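PDB 3B7F: glycosyl hydrolase, BNR repeat from Ralstonia eutropha, which is a seven-bladed beta-propeller with BNR repeats that may act as a hydrolase, possibly on glycosidic bonds. Local coordinates for residues 23-28 against 34-39; 136-141 against 164-169; 194-197 against 201-204. One frame throughout, in Å; residues are numbered along the deposited sequence.

Contact 1 of 3, residues 23-28 against 34-39; sequences VMLLVA and WFLASD
Leu25 and Leu36 meet through their CB atoms, 4.1 Å apart, where two neighbouring antiparallel strands run side by side. They form a hydrogen-bonded pair of the antiparallel ladder. Leu25 N gives its hydrogen to Leu36 O at 2.8 Å, and Leu36 N returns the bond to Leu25 O at 2.9 Å. Val27 and Trp34 form the next hydrogen-bonded pair on the same face; Val27 CB also lies 3.4 Å from Trp34 O. The Trp34 indole leads away from Val27. On the other face Leu26 meets Phe35 in a non-hydrogen-bonded pair. Leu26 CD2 comes up at the ring edge, near the ring plane, 3.7 Å from Phe35 CD1. This end is buried and close-packed. Toward Ser38 the contact is nearer solvent: Met24, Ala37 and Ser38 are partly exposed, though Val23 is buried. Met24 has CG anti to its N (chi1 -180°), but the chain bends at chi3, and CE reaches Ala37 CB at just 4.2 Å. Polar bonds take over here. Ser38 OG accepts an almost straight bond from Val23 N (2.9 Å, 174°) and donates to Asp39 O, so the hydroxyl is held by two bonds. A 1,2-ethanediol molecule, probably from crystallisation, lies near Ala37. The hairpin of strands 24-29 and 32-38 forms the middle of a four-stranded propeller blade. Strand 385-391 flanks it beside Met24 and Leu26, and strand 45-51 flanks it beside Phe35, whose ring also has a cation-pi contact with Arg48.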
loop_
_atom_site.group_PDB
_atom_site.type_symbol
_atom_site.label_atom_id
_atom_site.label_comp_id
_atom_site.label_asym_id
_atom_site.label_seq_id
_atom_site.Cartn_x
_atom_site.Cartn_y
_atom_site.Cartn_z
ATOM N N VAL A 23 -12.743 5.167 14.658
ATOM C CA VAL A 23 -11.740 4.805 13.668
ATOM C C VAL A 23 -10.458 5.583 13.992
ATOM O O VAL A 23 -10.495 6.715 14.507
ATOM C CB VAL A 23 -12.237 5.105 12.228
ATOM C CG1 VAL A 23 -11.133 4.935 11.191
ATOM C CG2 VAL A 23 -13.403 4.207 11.878
HETATM N N MSE A 24 -9.325 4.971 13.681
HETATM C CA MSE A 24 -8.044 5.579 13.838
HETATM C C MSE A 24 -7.368 5.541 12.492
HETATM O O MSE A 24 -7.528 4.578 11.769
HETATM C CB MSE A 24 -7.224 4.823 14.869
HETATM C CG MSE A 24 -5.827 5.425 15.100
HETATM SE SE MSE A 24 -4.977 4.801 16.742
HETATM C CE MSE A 24 -6.154 5.798 17.968
ATOM N N LEU A 25 -6.635 6.601 12.155
ATOM C CA LEU A 25 -5.839 6.664 10.923
ATOM C C LEU A 25 -4.415 6.874 11.390
ATOM O O LEU A 25 -4.191 7.693 12.236
ATOM C CB LEU A 25 -6.273 7.795 9.989
ATOM C CG LEU A 25 -7.728 7.820 9.516
ATOM C CD1 LEU A 25 -7.930 9.084 8.704
ATOM C CD2 LEU A 25 -8.124 6.549 8.708
ATOM N N LEU A 26 -3.490 6.096 10.847
ATOM C CA LEU A 26 -2.073 6.092 11.192
ATOM C C LEU A 26 -1.401 6.744 10.009
ATOM O O LEU A 26 -1.388 6.144 8.930
ATOM C CB LEU A 26 -1.586 4.649 11.359
ATOM C CG LEU A 26 -2.480 3.665 12.124
ATOM C CD1 LEU A 26 -1.775 2.256 12.171
ATOM C CD2 LEU A 26 -2.816 4.184 13.507
ATOM N N VAL A 27 -0.837 7.949 10.218
ATOM C CA VAL A 27 -0.346 8.786 9.163
ATOM C C VAL A 27 1.171 8.918 9.197
ATOM O O VAL A 27 1.721 9.508 10.134
ATOM C CB VAL A 27 -0.964 10.219 9.261
ATOM C CG1 VAL A 27 -0.523 11.068 8.072
ATOM C CG2 VAL A 27 -2.492 10.164 9.377
ATOM N N ALA A 28 1.824 8.398 8.158
ATOM C CA ALA A 28 3.271 8.416 8.018
ATOM C C ALA A 28 3.654 9.571 7.125
ATOM O O ALA A 28 3.111 9.697 6.022
ATOM C CB ALA A 28 3.766 7.088 7.409
ATOM N N TRP A 34 1.691 10.960 12.670
ATOM C CA TRP A 34 0.541 11.605 13.275
ATOM C C TRP A 34 -0.549 10.540 13.284
ATOM O O TRP A 34 -0.473 9.562 12.549
ATOM C CB TRP A 34 0.116 12.856 12.528
ATOM C CG TRP A 34 0.799 14.127 12.894
ATOM C CD1 TRP A 34 0.315 15.092 13.728
ATOM C CD2 TRP A 34 2.052 14.617 12.401
ATOM N NE1 TRP A 34 1.182 16.141 13.780
ATOM C CE2 TRP A 34 2.258 15.878 12.980
ATOM C CE3 TRP A 34 3.046 14.087 11.565
ATOM C CZ2 TRP A 34 3.411 16.631 12.751
ATOM C CZ3 TRP A 34 4.183 14.849 11.317
ATOM C CH2 TRP A 34 4.345 16.111 11.897
ATOM N N PHE A 35 -1.521 10.740 14.169
ATOM C CA PHE A 35 -2.593 9.801 14.414
ATOM C C PHE A 35 -3.878 10.551 14.510
ATOM O O PHE A 35 -3.936 11.577 15.198
ATOM C CB PHE A 35 -2.336 9.056 15.707
ATOM C CG PHE A 35 -1.084 8.257 15.676
ATOM C CD1 PHE A 35 -1.093 6.966 15.192
ATOM C CD2 PHE A 35 0.124 8.816 16.075
ATOM C CE1 PHE A 35 0.083 6.224 15.120
ATOM C CE2 PHE A 35 1.292 8.077 16.018
ATOM C CZ PHE A 35 1.266 6.776 15.546
ATOM N N LEU A 36 -4.896 10.067 13.796
ATOM C CA LEU A 36 -6.220 10.707 13.802
ATOM C C LEU A 36 -7.210 9.751 14.423
ATOM O O LEU A 36 -7.200 8.590 14.086
ATOM C CB LEU A 36 -6.657 11.136 12.398
ATOM C CG LEU A 36 -6.123 12.464 11.891
ATOM C CD1 LEU A 36 -6.099 12.509 10.369
ATOM C CD2 LEU A 36 -6.940 13.651 12.506
ATOM N N ALA A 37 -8.037 10.229 15.352
ATOM C CA ALA A 37 -9.031 9.361 16.010
ATOM C C ALA A 37 -10.428 9.979 15.893
ATOM O O ALA A 37 -10.604 11.162 16.175
ATOM C CB ALA A 37 -8.644 9.115 17.480
ATOM N N SER A 38 -11.411 9.184 15.488
ATOM C CA SER A 38 -12.782 9.673 15.356
ATOM C C SER A 38 -13.662 9.330 16.541
ATOM O O SER A 38 -13.303 8.515 17.392
ATOM C CB SER A 38 -13.458 9.097 14.121
ATOM O OG SER A 38 -13.939 7.770 14.322
ATOM N N ASP A 39 -14.812 10.010 16.576
ATOM C CA ASP A 39 -15.926 9.661 17.454
ATOM C C ASP A 39 -16.607 8.432 16.776
ATOM O O ASP A 39 -16.268 8.085 15.629
ATOM C CB ASP A 39 -16.885 10.857 17.678
ATOM C CG ASP A 39 -17.502 11.402 16.402
ATOM O OD1 ASP A 39 -17.171 10.972 15.273
ATOM O OD2 ASP A 39 -18.311 12.330 16.532
#

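Contact 2 of 3, residues 136-141 against 164-169; sequences SPQGLF and AWTGGE
Chi1 of -58° in Gln138 and a bend at chi2 (89°) fold its side chain against Thr166. In Thr166, chi1 of 66° places CG2 anti to the carbonyl carbon, where it meets Gln138. The two side chains lie alongside each other, pointing opposite ways. Thr166 CG2 touches Gln138 CB at 3.7 Å, and Thr166 CB lies 3.8 Å from Gln138 CD. The contact is therefore mainly van der Waals, made by the threonine CB and methyl against the CB and amide of the glutamine. The amide has its polar partners elsewhere. Gln138 NE2 donates to Ser198 O, while its approach to Thr166 O, at 3.6 Å, is not a hydrogen bond. Gln138 OE1 accepts from a water at 2.8 Å, and the same water makes a weak bond to Gly168 O. Thr166 OG1 is bonded to Arg162 O within its own short helix. Farther along, Glu169 OE2 comes within 4.0 Å of CG of Pro137, a residue preceded by a cis peptide bond. This approach is uncertain, since Gly168 and Glu169 are poorly ordered. Gly167 leaves the helix with positive phi and starts the chain toward them. Met196 of strand 192-197 packs against both Gln138 and Thr166. In this seven-bladed beta-propeller, the turn between strands 131-136 and 139-143 meets the helical insertion that precedes strand 178-184.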
loop_
_atom_site.group_PDB
_atom_site.type_symbol
_atom_site.label_atom_id
_atom_site.label_comp_id
_atom_site.label_asym_id
_atom_site.label_seq_id
_atom_site.Cartn_x
_atom_site.Cartn_y
_atom_site.Cartn_z
ATOM N N SER A 136 13.666 -0.857 0.154
ATOM C CA SER A 136 14.277 -0.174 -0.972
ATOM C C SER A 136 15.806 -0.286 -0.729
ATOM O O SER A 136 16.262 0.126 0.325
ATOM C CB SER A 136 13.896 1.293 -1.049
ATOM O OG SER A 136 14.607 1.942 -2.102
ATOM N N PRO A 137 16.581 -0.902 -1.654
ATOM C CA PRO A 137 16.190 -1.566 -2.906
ATOM C C PRO A 137 15.404 -2.853 -2.614
ATOM O O PRO A 137 15.287 -3.246 -1.456
ATOM C CB PRO A 137 17.519 -1.811 -3.609
ATOM C CG PRO A 137 18.508 -1.941 -2.513
ATOM C CD PRO A 137 18.041 -0.971 -1.454
ATOM N N GLN A 138 14.883 -3.499 -3.653
ATOM C CA GLN A 138 13.944 -4.616 -3.473
ATOM C C GLN A 138 14.518 -5.720 -2.606
ATOM O O GLN A 138 15.592 -6.225 -2.864
ATOM C CB GLN A 138 13.436 -5.198 -4.822
ATOM C CG GLN A 138 12.698 -4.243 -5.830
ATOM C CD GLN A 138 13.624 -3.538 -6.795
ATOM O OE1 GLN A 138 14.710 -3.091 -6.402
ATOM N NE2 GLN A 138 13.196 -3.410 -8.072
ATOM N N GLY A 139 13.804 -6.064 -1.542
ATOM C CA GLY A 139 14.226 -7.116 -0.622
ATOM C C GLY A 139 13.032 -7.455 0.226
ATOM O O GLY A 139 12.224 -6.560 0.506
ATOM N N LEU A 140 12.896 -8.744 0.561
ATOM C CA LEU A 140 11.813 -9.287 1.381
ATOM C C LEU A 140 12.441 -9.853 2.653
ATOM O O LEU A 140 13.397 -10.631 2.584
ATOM C CB LEU A 140 11.057 -10.390 0.633
ATOM C CG LEU A 140 9.799 -10.974 1.281
ATOM C CD1 LEU A 140 8.660 -9.944 1.348
ATOM C CD2 LEU A 140 9.363 -12.229 0.550
ATOM N N PHE A 141 11.880 -9.460 3.792
ATOM C CA PHE A 141 12.328 -9.864 5.117
ATOM C C PHE A 141 11.140 -10.359 5.941
ATOM O O PHE A 141 9.975 -10.054 5.640
ATOM C CB PHE A 141 13.025 -8.695 5.834
ATOM C CG PHE A 141 14.257 -8.208 5.117
ATOM C CD1 PHE A 141 14.163 -7.274 4.078
ATOM C CD2 PHE A 141 15.501 -8.689 5.454
ATOM C CE1 PHE A 141 15.314 -6.834 3.394
ATOM C CE2 PHE A 141 16.636 -8.271 4.780
ATOM C CZ PHE A 141 16.552 -7.339 3.750
ATOM N N ALA A 164 17.889 -10.087 -12.266
ATOM C CA ALA A 164 17.157 -9.925 -13.527
ATOM C C ALA A 164 15.751 -9.337 -13.291
ATOM O O ALA A 164 15.301 -8.456 -14.038
ATOM C CB ALA A 164 17.059 -11.267 -14.262
ATOM N N TRP A 165 15.065 -9.843 -12.264
ATOM C CA TRP A 165 13.749 -9.340 -11.878
ATOM C C TRP A 165 13.778 -7.899 -11.361
ATOM O O TRP A 165 12.942 -7.109 -11.767
ATOM C CB TRP A 165 13.103 -10.206 -10.804
ATOM C CG TRP A 165 12.743 -11.579 -11.214
ATOM C CD1 TRP A 165 12.452 -12.020 -12.467
ATOM C CD2 TRP A 165 12.477 -12.673 -10.336
ATOM N NE1 TRP A 165 12.086 -13.332 -12.438
ATOM C CE2 TRP A 165 12.076 -13.759 -11.136
ATOM C CE3 TRP A 165 12.546 -12.842 -8.954
ATOM C CZ2 TRP A 165 11.773 -15.010 -10.599
ATOM C CZ3 TRP A 165 12.226 -14.071 -8.419
ATOM C CH2 TRP A 165 11.846 -15.139 -9.238
ATOM N N THR A 166 14.742 -7.569 -10.499
ATOM C CA THR A 166 14.858 -6.230 -9.917
ATOM C C THR A 166 15.557 -5.226 -10.836
ATOM O O THR A 166 15.014 -4.162 -11.107
ATOM C CB THR A 166 15.652 -6.232 -8.579
ATOM O OG1 THR A 166 17.008 -6.597 -8.829
ATOM C CG2 THR A 166 15.047 -7.183 -7.539
ATOM N N GLY A 167 16.770 -5.567 -11.276
ATOM C CA GLY A 167 17.636 -4.698 -12.102
ATOM C C GLY A 167 18.672 -3.965 -11.233
ATOM O O GLY A 167 19.499 -4.610 -10.562
ATOM N N GLY A 168 18.637 -2.623 -11.259
ATOM C CA GLY A 168 19.523 -1.747 -10.449
ATOM C C GLY A 168 18.738 -0.559 -9.892
ATOM O O GLY A 168 17.494 -0.622 -9.824
ATOM N N GLU A 169 19.448 0.508 -9.487
ATOM C CA GLU A 169 18.813 1.761 -8.983
ATOM C C GLU A 169 18.564 2.769 -10.121
ATOM O O GLU A 169 19.491 3.189 -10.819
ATOM C CB GLU A 169 19.624 2.432 -7.858
ATOM C CG GLU A 169 19.463 1.834 -6.434
ATOM C CD GLU A 169 20.275 0.561 -6.172
ATOM O OE1 GLU A 169 20.533 -0.213 -7.122
ATOM O OE2 GLU A 169 20.642 0.332 -4.994
HETATM O O HOH W 1 17.335 -2.800 -7.399
#

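Contact 3 of 3, residues 194-197 against 201-204; sequences IGMS and VFES
The Phe202 ring is met obliquely by two side chains of the partner strand, Met196 and Ile194. The Met196 methyl, CE, lies 3.4 Å from Phe202 CE1. Selenium SE of this selenomethionine, Met196, stands 5.2 Å from the centroid of the Phe202 ring and 44° off its normal, which makes a slanted Met-aromatic contact. Met196 gets there by a bend at chi3 (-48°): its CB points past the other strand, but the end of the chain turns back to it. The Met196 side chain runs roughly perpendicular to that of Phe202. The indole of Trp165 also meets the Phe202 ring, with the planes at about 45°. At the base of the aromatic side chain, Ile194 CG1 packs 3.7 Å from Phe202 CB. Strands 192-197 and 200-204 form a tight beta hairpin, the second and third strands of a four-stranded propeller blade. Ile194 and Phe202 are its hydrogen-bonded pair here: Ile194 N donates to Phe202 O at 2.9 Å, and Phe202 N donates to Ile194 O at 3.0 Å. Gly195 and Val201 form the adjoining non-hydrogen-bonded pair; the Val201 side chain lies on the face away from Phe202. Val201 CA also approaches Ile194 O, at 3.3 Å, in a CA-H...O contact. Val201 CG1 sits 3.6 Å from the same oxygen, so Ile194 O takes the Phe202 N-H and a CA-H...O contact, with Val201 CG1 nearby. All five touching residues are buried. Strand 178-184 borders the hairpin beside Gly195, and Ile194 and Phe202 also touch Trp211.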
loop_
_atom_site.group_PDB
_atom_site.type_symbol
_atom_site.label_atom_id
_atom_site.label_comp_id
_atom_site.label_asym_id
_atom_site.label_seq_id
_atom_site.Cartn_x
_atom_site.Cartn_y
_atom_site.Cartn_z
ATOM N N ILE A 194 3.887 -10.482 -4.019
ATOM C CA ILE A 194 4.696 -9.279 -3.768
ATOM C C ILE A 194 4.657 -8.412 -5.021
ATOM O O ILE A 194 4.358 -8.898 -6.100
ATOM C CB ILE A 194 6.161 -9.584 -3.337
ATOM C CG1 ILE A 194 6.940 -10.348 -4.437
ATOM C CG2 ILE A 194 6.196 -10.332 -1.967
ATOM C CD1 ILE A 194 8.412 -10.694 -4.052
ATOM N N GLY A 195 4.948 -7.131 -4.863
ATOM C CA GLY A 195 4.979 -6.183 -5.980
ATOM C C GLY A 195 6.323 -5.489 -5.939
ATOM O O GLY A 195 6.870 -5.226 -4.875
HETATM N N MSE A 196 6.881 -5.222 -7.100
HETATM C CA MSE A 196 8.145 -4.552 -7.150
HETATM C C MSE A 196 8.122 -3.468 -8.199
HETATM O O MSE A 196 7.689 -3.693 -9.320
HETATM C CB MSE A 196 9.239 -5.540 -7.488
HETATM C CG MSE A 196 9.286 -6.686 -6.576
HETATM SE SE MSE A 196 10.989 -7.507 -6.707
HETATM C CE MSE A 196 11.205 -7.662 -8.552
ATOM N N SER A 197 8.620 -2.304 -7.800
ATOM C CA SER A 197 8.743 -1.158 -8.652
ATOM C C SER A 197 10.247 -0.937 -8.867
ATOM O O SER A 197 10.891 -0.401 -7.992
ATOM C CB SER A 197 8.057 0.044 -8.028
ATOM O OG SER A 197 6.651 -0.189 -8.001
ATOM N N VAL A 201 4.552 -8.184 -10.373
ATOM C CA VAL A 201 3.917 -8.975 -9.343
ATOM C C VAL A 201 4.549 -10.358 -9.420
ATOM O O VAL A 201 4.827 -10.874 -10.518
ATOM C CB VAL A 201 2.392 -9.104 -9.491
ATOM C CG1 VAL A 201 1.799 -10.009 -8.359
ATOM C CG2 VAL A 201 1.750 -7.747 -9.508
ATOM N N PHE A 202 4.808 -10.932 -8.244
ATOM C CA PHE A 202 5.402 -12.231 -8.124
ATOM C C PHE A 202 4.617 -12.995 -7.103
ATOM O O PHE A 202 4.061 -12.401 -6.175
ATOM C CB PHE A 202 6.865 -12.122 -7.712
ATOM C CG PHE A 202 7.732 -11.500 -8.751
ATOM C CD1 PHE A 202 7.855 -10.124 -8.836
ATOM C CD2 PHE A 202 8.438 -12.290 -9.655
ATOM C CE1 PHE A 202 8.652 -9.535 -9.802
ATOM C CE2 PHE A 202 9.248 -11.689 -10.636
ATOM C CZ PHE A 202 9.356 -10.308 -10.695
ATOM N N GLU A 203 4.608 -14.320 -7.278
ATOM C CA GLU A 203 3.865 -15.250 -6.451
ATOM C C GLU A 203 4.732 -16.389 -5.924
ATOM O O GLU A 203 5.591 -16.922 -6.651
ATOM C CB GLU A 203 2.764 -15.888 -7.301
ATOM C CG GLU A 203 1.853 -16.856 -6.548
ATOM C CD GLU A 203 0.791 -17.444 -7.413
ATOM O OE1 GLU A 203 1.099 -17.803 -8.571
ATOM O OE2 GLU A 203 -0.348 -17.570 -6.914
ATOM N N SER A 204 4.444 -16.787 -4.683
ATOM C CA SER A 204 5.029 -17.955 -4.046
ATOM C C SER A 204 3.860 -18.793 -3.546
ATOM O O SER A 204 2.842 -18.236 -3.143
ATOM C CB SER A 204 5.920 -17.580 -2.863
ATOM O OG SER A 204 6.540 -18.723 -2.311
#

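From the N terminus the three contacts follow in series; none nests in or crosses another. Contact 1 closes a short turn in the blade that joins the two chain ends, since strand 385-391 lies beside the first strand. Contact 2 closes a longer loop of 22 residues, from the third blade's turn to the helix 162-166. Contact 3 then closes the tight hairpin of the next blade. Contacts 2 and 3 touch: Gln138 CG lies 3.8 Å from Met196 SE, and the helix residue Trp165 also joins them. Together they tie two adjacent blades and the helix. Contact 1 lies across the propeller, its centre about 31 Å from that of contact 2.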